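Glucose-1-phosphate uridylyltransferase (PDB 2UX8) catalyses the transfer of a uridylyl group from UTP to alpha-D-glucose 1-phosphate, giving UDP-glucose and diphosphate. Local coordinates at the interface of chains A and B and the interface of chains A and C. Residues are numbered along the deposited sequence; one frame, centred on the assembly and turned at random. Chains: chain A/B/C, Glucose-1-phosphate uridylyltransferase.

Contact 1: the interface of chains A and B. Residues chain A 76, 79-80, 82; chain B 69, 112, 114.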
loop_
_atom_site.group_PDB
_atom_site.type_symbol
_atom_site.label_atom_id
_atom_site.label_comp_id
_atom_site.label_asym_id
_atom_site.label_seq_id
_atom_site.Cartn_x
_atom_site.Cartn_y
_atom_site.Cartn_z
ATOM N N ASP A 76 -7.681 -6.809 0.138
ATOM C CA ASP A 76 -8.299 -6.107 -0.971
ATOM C C ASP A 76 -9.084 -7.042 -1.870
ATOM O O ASP A 76 -10.127 -6.678 -2.407
ATOM C CB ASP A 76 -7.233 -5.377 -1.779
ATOM C CG ASP A 76 -6.689 -4.169 -1.048
ATOM O OD1 ASP A 76 -7.504 -3.443 -0.438
ATOM O OD2 ASP A 76 -5.464 -3.929 -1.080
ATOM N N ASP A 79 -12.778 -7.429 -0.970
ATOM C CA ASP A 79 -13.497 -6.194 -0.776
ATOM C C ASP A 79 -13.924 -5.740 -2.163
ATOM O O ASP A 79 -13.645 -6.423 -3.146
ATOM C CB ASP A 79 -12.582 -5.167 -0.122
ATOM C CG ASP A 79 -13.345 -3.996 0.453
ATOM O OD1 ASP A 79 -14.595 -4.003 0.400
ATOM O OD2 ASP A 79 -12.689 -3.068 0.962
ATOM N N ILE A 80 -14.617 -4.612 -2.253
ATOM C CA ILE A 80 -15.034 -4.130 -3.556
ATOM C C ILE A 80 -13.829 -3.513 -4.250
ATOM O O ILE A 80 -13.100 -2.718 -3.651
ATOM C CB ILE A 80 -16.128 -3.058 -3.452
ATOM C CG1 ILE A 80 -17.414 -3.663 -2.895
ATOM C CG2 ILE A 80 -16.391 -2.471 -4.819
ATOM C CD1 ILE A 80 -18.503 -2.646 -2.653
ATOM N N TYR A 82 -13.318 -1.108 -6.371
ATOM C CA TYR A 82 -13.980 0.046 -6.927
ATOM C C TYR A 82 -13.665 0.419 -8.372
ATOM O O TYR A 82 -14.538 0.341 -9.233
ATOM C CB TYR A 82 -13.739 1.255 -6.027
ATOM C CG TYR A 82 -14.816 2.281 -6.179
ATOM C CD1 TYR A 82 -16.020 2.161 -5.483
ATOM C CD2 TYR A 82 -14.675 3.323 -7.086
ATOM C CE1 TYR A 82 -17.064 3.060 -5.698
ATOM C CE2 TYR A 82 -15.702 4.222 -7.313
ATOM C CZ TYR A 82 -16.895 4.089 -6.620
ATOM O OH TYR A 82 -17.917 4.975 -6.869
ATOM N N ARG B 69 -11.187 1.284 2.316
ATOM C CA ARG B 69 -10.218 0.810 1.355
ATOM C C ARG B 69 -8.788 1.315 1.407
ATOM O O ARG B 69 -7.898 0.511 1.501
ATOM C CB ARG B 69 -10.789 0.941 -0.051
ATOM C CG ARG B 69 -11.577 -0.302 -0.437
ATOM C CD ARG B 69 -12.223 -0.178 -1.797
ATOM N NE ARG B 69 -13.413 0.661 -1.743
ATOM C CZ ARG B 69 -14.577 0.267 -1.243
ATOM N NH1 ARG B 69 -14.710 -0.960 -0.754
ATOM N NH2 ARG B 69 -15.610 1.100 -1.230
ATOM N N ARG B 112 -13.830 -4.902 6.964
ATOM C CA ARG B 112 -14.053 -3.876 5.957
ATOM C C ARG B 112 -15.521 -3.492 5.853
ATOM O O ARG B 112 -16.394 -4.348 5.759
ATOM C CB ARG B 112 -13.525 -4.365 4.610
ATOM C CG ARG B 112 -12.065 -4.801 4.665
ATOM C CD ARG B 112 -11.108 -3.613 4.614
ATOM N NE ARG B 112 -10.838 -3.234 3.229
ATOM C CZ ARG B 112 -9.644 -3.301 2.647
ATOM N NH1 ARG B 112 -8.582 -3.720 3.327
ATOM N NH2 ARG B 112 -9.526 -2.983 1.367
ATOM N N GLN B 114 -16.834 -1.918 3.395
ATOM C CA GLN B 114 -17.195 -2.108 1.989
ATOM C C GLN B 114 -17.836 -0.873 1.373
ATOM O O GLN B 114 -17.358 -0.374 0.357
ATOM C CB GLN B 114 -18.082 -3.347 1.813
ATOM C CG GLN B 114 -17.324 -4.640 2.033
ATOM C CD GLN B 114 -18.169 -5.880 1.791
ATOM O OE1 GLN B 114 -19.072 -5.866 0.960
ATOM N NE2 GLN B 114 -17.866 -6.966 2.504
HETATM O O HOH W 1 -13.879 -1.256 2.950
#
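Two guanidinium groups of chain B, those of B:Arg112 and B:Arg69, converge on the carboxylate of A:Asp79. The plane of B:Arg112 has A:Asp76 OD1 at its edge, while that of B:Arg69 has the A:Asp79 carboxylate and the backbone carbonyl of B:Gln114 at its edge. The patch is an acidic-basic cluster on one of the two-fold interfaces of this bacterial nucleotidyltransferase of the UDPGP type 2 family. B:Arg112 grips A:Asp79 side-on, NE and NH2 both binding OD2: B:Arg112 NE lies 2.9 Å from A:Asp79 OD2 and approaches from above the carboxylate plane, whereas B:Arg112 NH2, at 3.2 Å from the same oxygen, takes the anti lone pair. Because both nitrogens go to A:Asp79 OD2 and the B:Arg112 and A:Asp79 planes stand 78° apart, this is not the flat pairing of two nitrogens with two oxygens. B:Arg112 NH2 also meets A:Asp76 OD1 of helix 72-77 nearly head-on to its C-O bond at 2.7 Å, bridging the two acids. Bends at chi2 and chi3 (the latter -86°) turn the guanidinium back toward them.

Water 1 links A:Asp79 OD2 to the B:Gln114 backbone N. The other oxygen, A:Asp79 OD1, forms a longer salt bridge with B:Arg69 NH1 (3.3 Å). It also accepts a hydrogen bond from the backbone N of A:Ile80, which lies above the carboxylate plane (50° out of it) and helps fix the carboxylate's rotation. B:Arg69 is itself positioned by its own chain: B:Arg69 NH1 and NH2 clasp B:Gln114 O end-on, at 2.9 and 2.8 Å. Its aliphatic CD rests near A:Ile80 O, and A:Ile80 CD1 approaches B:Gln114 O.

Contact 2: the interface of chains A and C. Residues chain A 35, 40-41, 43, 45, 270; chain C 28, 31, 39-41, 270.
A:Pro41 and C:Pro41 reach toward each other tip to tip, their CD atoms 3.8 Å apart, at the middle of an apolar two-fold contact between copies of this UDPGP type 2 nucleotidyltransferase. No nitrogen or oxygen of one side comes within bonding reach of the other in this patch. Each ring also meets the neighbouring leucine of the other chain. A:Leu40 CD2 comes within 3.9 Å of C:Pro41 CG, and C:Leu40 CD2 lies 4.0 Å from A:Pro41 CG, so the same pairing occurs twice with the chains exchanged. In both leucines CG is anti to the carbonyl carbon (chi1 -69° in A:Leu40, -68° in C:Leu40), which carries the CD2 branch toward the partner's ring at an oblique crossing. A:Pro41 hides 59 Å² and C:Pro41 hides 50 Å², far more than the leucines beside them, and the CG-CD ends of the prolines carry the close packing.

Away from that core the aromatic and alanine contacts are looser. A:Phe270 and C:Phe270, on the helices that begin at residue 267, have CZ as the nearest ring atom to the opposite proline, approached at a slant: A:Phe270 CZ lies 4.3 Å from C:Pro41 CG, and C:Phe270 CZ is 4.4 Å from A:Pro41 CG. CD2 of the C:Phe28 ring lies 4.0 Å from A:Val43 O. Further out, C:Ala31 CB is 4.2 Å from A:Arg45 N; A:Arg45 is poorly ordered and hides almost no surface. To another side the thioether of A:Met35 makes a close but isolated contact with the backbone of C:Met39, A:Met35 SD standing 3.8 Å from C:Met39 O. Here CG is anti to the backbone N (chi1 178°) and a bend at chi3 brings CE near the same oxygen.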
loop_
_atom_site.group_PDB
_atom_site.type_symbol
_atom_site.label_atom_id
_atom_site.label_comp_id
_atom_site.label_asym_id
_atom_site.label_seq_id
_atom_site.Cartn_x
_atom_site.Cartn_y
_atom_site.Cartn_z
ATOM N N MET A 35 4.650 -11.058 -2.859
ATOM C CA MET A 35 3.297 -11.465 -3.148
ATOM C C MET A 35 2.947 -12.613 -2.216
ATOM O O MET A 35 3.720 -13.556 -2.073
ATOM C CB MET A 35 3.205 -11.904 -4.599
ATOM C CG MET A 35 1.842 -12.389 -5.006
ATOM S SD MET A 35 1.866 -13.117 -6.655
ATOM C CE MET A 35 3.122 -14.339 -6.434
ATOM N N LEU A 40 -1.269 -17.067 -4.958
ATOM C CA LEU A 40 -0.844 -17.754 -6.170
ATOM C C LEU A 40 -2.082 -18.312 -6.845
ATOM O O LEU A 40 -2.942 -18.898 -6.204
ATOM C CB LEU A 40 0.160 -18.863 -5.850
ATOM C CG LEU A 40 1.515 -18.335 -5.373
ATOM C CD1 LEU A 40 2.530 -19.440 -5.354
ATOM C CD2 LEU A 40 2.001 -17.277 -6.304
ATOM N N PRO A 41 -2.186 -18.132 -8.157
ATOM C CA PRO A 41 -3.342 -18.617 -8.900
ATOM C C PRO A 41 -3.290 -20.043 -9.391
ATOM O O PRO A 41 -2.245 -20.540 -9.803
ATOM C CB PRO A 41 -3.385 -17.669 -10.082
ATOM C CG PRO A 41 -1.915 -17.556 -10.408
ATOM C CD PRO A 41 -1.284 -17.358 -9.035
ATOM N N VAL A 43 -4.833 -21.268 -12.166
ATOM C CA VAL A 43 -5.466 -20.908 -13.433
ATOM C C VAL A 43 -6.151 -19.538 -13.392
ATOM O O VAL A 43 -5.724 -18.567 -14.013
ATOM C CB VAL A 43 -6.591 -21.885 -13.864
ATOM C CG1 VAL A 43 -7.178 -21.426 -15.174
ATOM C CG2 VAL A 43 -6.101 -23.296 -13.965
ATOM N N ARG A 45 -8.107 -18.362 -10.153
ATOM C CA ARG A 45 -8.287 -17.801 -8.840
ATOM C C ARG A 45 -7.170 -18.146 -7.899
ATOM O O ARG A 45 -6.492 -19.155 -8.063
ATOM C CB ARG A 45 -9.592 -18.308 -8.255
ATOM C CG ARG A 45 -10.525 -18.872 -9.288
ATOM C CD ARG A 45 -11.702 -19.514 -8.611
ATOM N NE ARG A 45 -12.917 -18.739 -8.799
ATOM C CZ ARG A 45 -13.922 -18.747 -7.941
ATOM N NH1 ARG A 45 -13.831 -19.484 -6.854
ATOM N NH2 ARG A 45 -15.015 -18.038 -8.168
ATOM N N PHE A 270 1.931 -27.352 -7.375
ATOM C CA PHE A 270 1.298 -26.145 -7.892
ATOM C C PHE A 270 1.054 -26.313 -9.388
ATOM O O PHE A 270 -0.046 -26.080 -9.871
ATOM C CB PHE A 270 2.190 -24.924 -7.620
ATOM C CG PHE A 270 1.717 -23.651 -8.279
ATOM C CD1 PHE A 270 0.554 -23.010 -7.858
ATOM C CD2 PHE A 270 2.435 -23.091 -9.339
ATOM C CE1 PHE A 270 0.115 -21.827 -8.488
ATOM C CE2 PHE A 270 1.996 -21.909 -9.969
ATOM C CZ PHE A 270 0.840 -21.282 -9.541
ATOM N N PHE C 28 -7.914 -12.044 -16.774
ATOM C CA PHE C 28 -7.591 -13.050 -15.770
ATOM C C PHE C 28 -8.351 -12.977 -14.452
ATOM O O PHE C 28 -7.935 -13.588 -13.467
ATOM C CB PHE C 28 -6.086 -13.063 -15.481
ATOM C CG PHE C 28 -5.309 -13.989 -16.370
ATOM C CD1 PHE C 28 -5.085 -13.671 -17.713
ATOM C CD2 PHE C 28 -4.803 -15.186 -15.870
ATOM C CE1 PHE C 28 -4.366 -14.532 -18.541
ATOM C CE2 PHE C 28 -4.085 -16.054 -16.684
ATOM C CZ PHE C 28 -3.865 -15.729 -18.022
ATOM N N ALA C 31 -8.441 -13.693 -10.419
ATOM C CA ALA C 31 -7.080 -13.659 -9.945
ATOM C C ALA C 31 -6.447 -12.277 -9.967
ATOM O O ALA C 31 -5.684 -11.932 -9.069
ATOM C CB ALA C 31 -6.240 -14.632 -10.742
ATOM N N MET C 39 2.375 -9.777 -12.208
ATOM C CA MET C 39 2.941 -10.521 -11.101
ATOM C C MET C 39 2.560 -11.992 -11.124
ATOM O O MET C 39 3.032 -12.758 -10.290
ATOM C CB MET C 39 2.504 -9.907 -9.781
ATOM C CG MET C 39 3.084 -8.556 -9.502
ATOM S SD MET C 39 4.842 -8.649 -9.321
ATOM C CE MET C 39 4.977 -9.484 -7.779
ATOM N N LEU C 40 1.704 -12.393 -12.060
ATOM C CA LEU C 40 1.333 -13.802 -12.144
ATOM C C LEU C 40 2.614 -14.570 -12.399
ATOM O O LEU C 40 3.464 -14.152 -13.189
ATOM C CB LEU C 40 0.320 -14.061 -13.261
ATOM C CG LEU C 40 -1.076 -13.466 -13.042
ATOM C CD1 LEU C 40 -2.044 -14.049 -14.052
ATOM C CD2 LEU C 40 -1.556 -13.781 -11.643
ATOM N N PRO C 41 2.779 -15.701 -11.718
ATOM C CA PRO C 41 3.989 -16.516 -11.873
ATOM C C PRO C 41 4.015 -17.549 -12.974
ATOM O O PRO C 41 3.010 -18.214 -13.232
ATOM C CB PRO C 41 4.118 -17.186 -10.515
ATOM C CG PRO C 41 2.658 -17.452 -10.169
ATOM C CD PRO C 41 1.940 -16.183 -10.606
ATOM N N PHE C 270 -0.950 -18.961 -20.703
ATOM C CA PHE C 270 -0.400 -18.888 -19.367
ATOM C C PHE C 270 -0.103 -20.292 -18.854
ATOM O O PHE C 270 0.987 -20.568 -18.345
ATOM C CB PHE C 270 -1.395 -18.192 -18.442
ATOM C CG PHE C 270 -0.965 -18.172 -17.019
ATOM C CD1 PHE C 270 0.089 -17.359 -16.609
ATOM C CD2 PHE C 270 -1.564 -19.016 -16.091
ATOM C CE1 PHE C 270 0.542 -17.392 -15.287
ATOM C CE2 PHE C 270 -1.120 -19.057 -14.765
ATOM C CZ PHE C 270 -0.066 -18.246 -14.365
#

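Contact 1 and contact 2 have C-alpha centres about 21 Å apart, and chain A takes part in both with different residues: the end of helix 72-77 and the loop after it in contact 1, the 35-45 segment and helix 267-280 in contact 2. Chain A touches B and C at once through separate residues; the two-fold symmetry adds a twin of each contact, with the chains exchanged. This agrees with the four copies in the deposited assembly and with the unusual quaternary structure reported for this enzyme. The structure alone does not show how much each of these patches contributes to assembly.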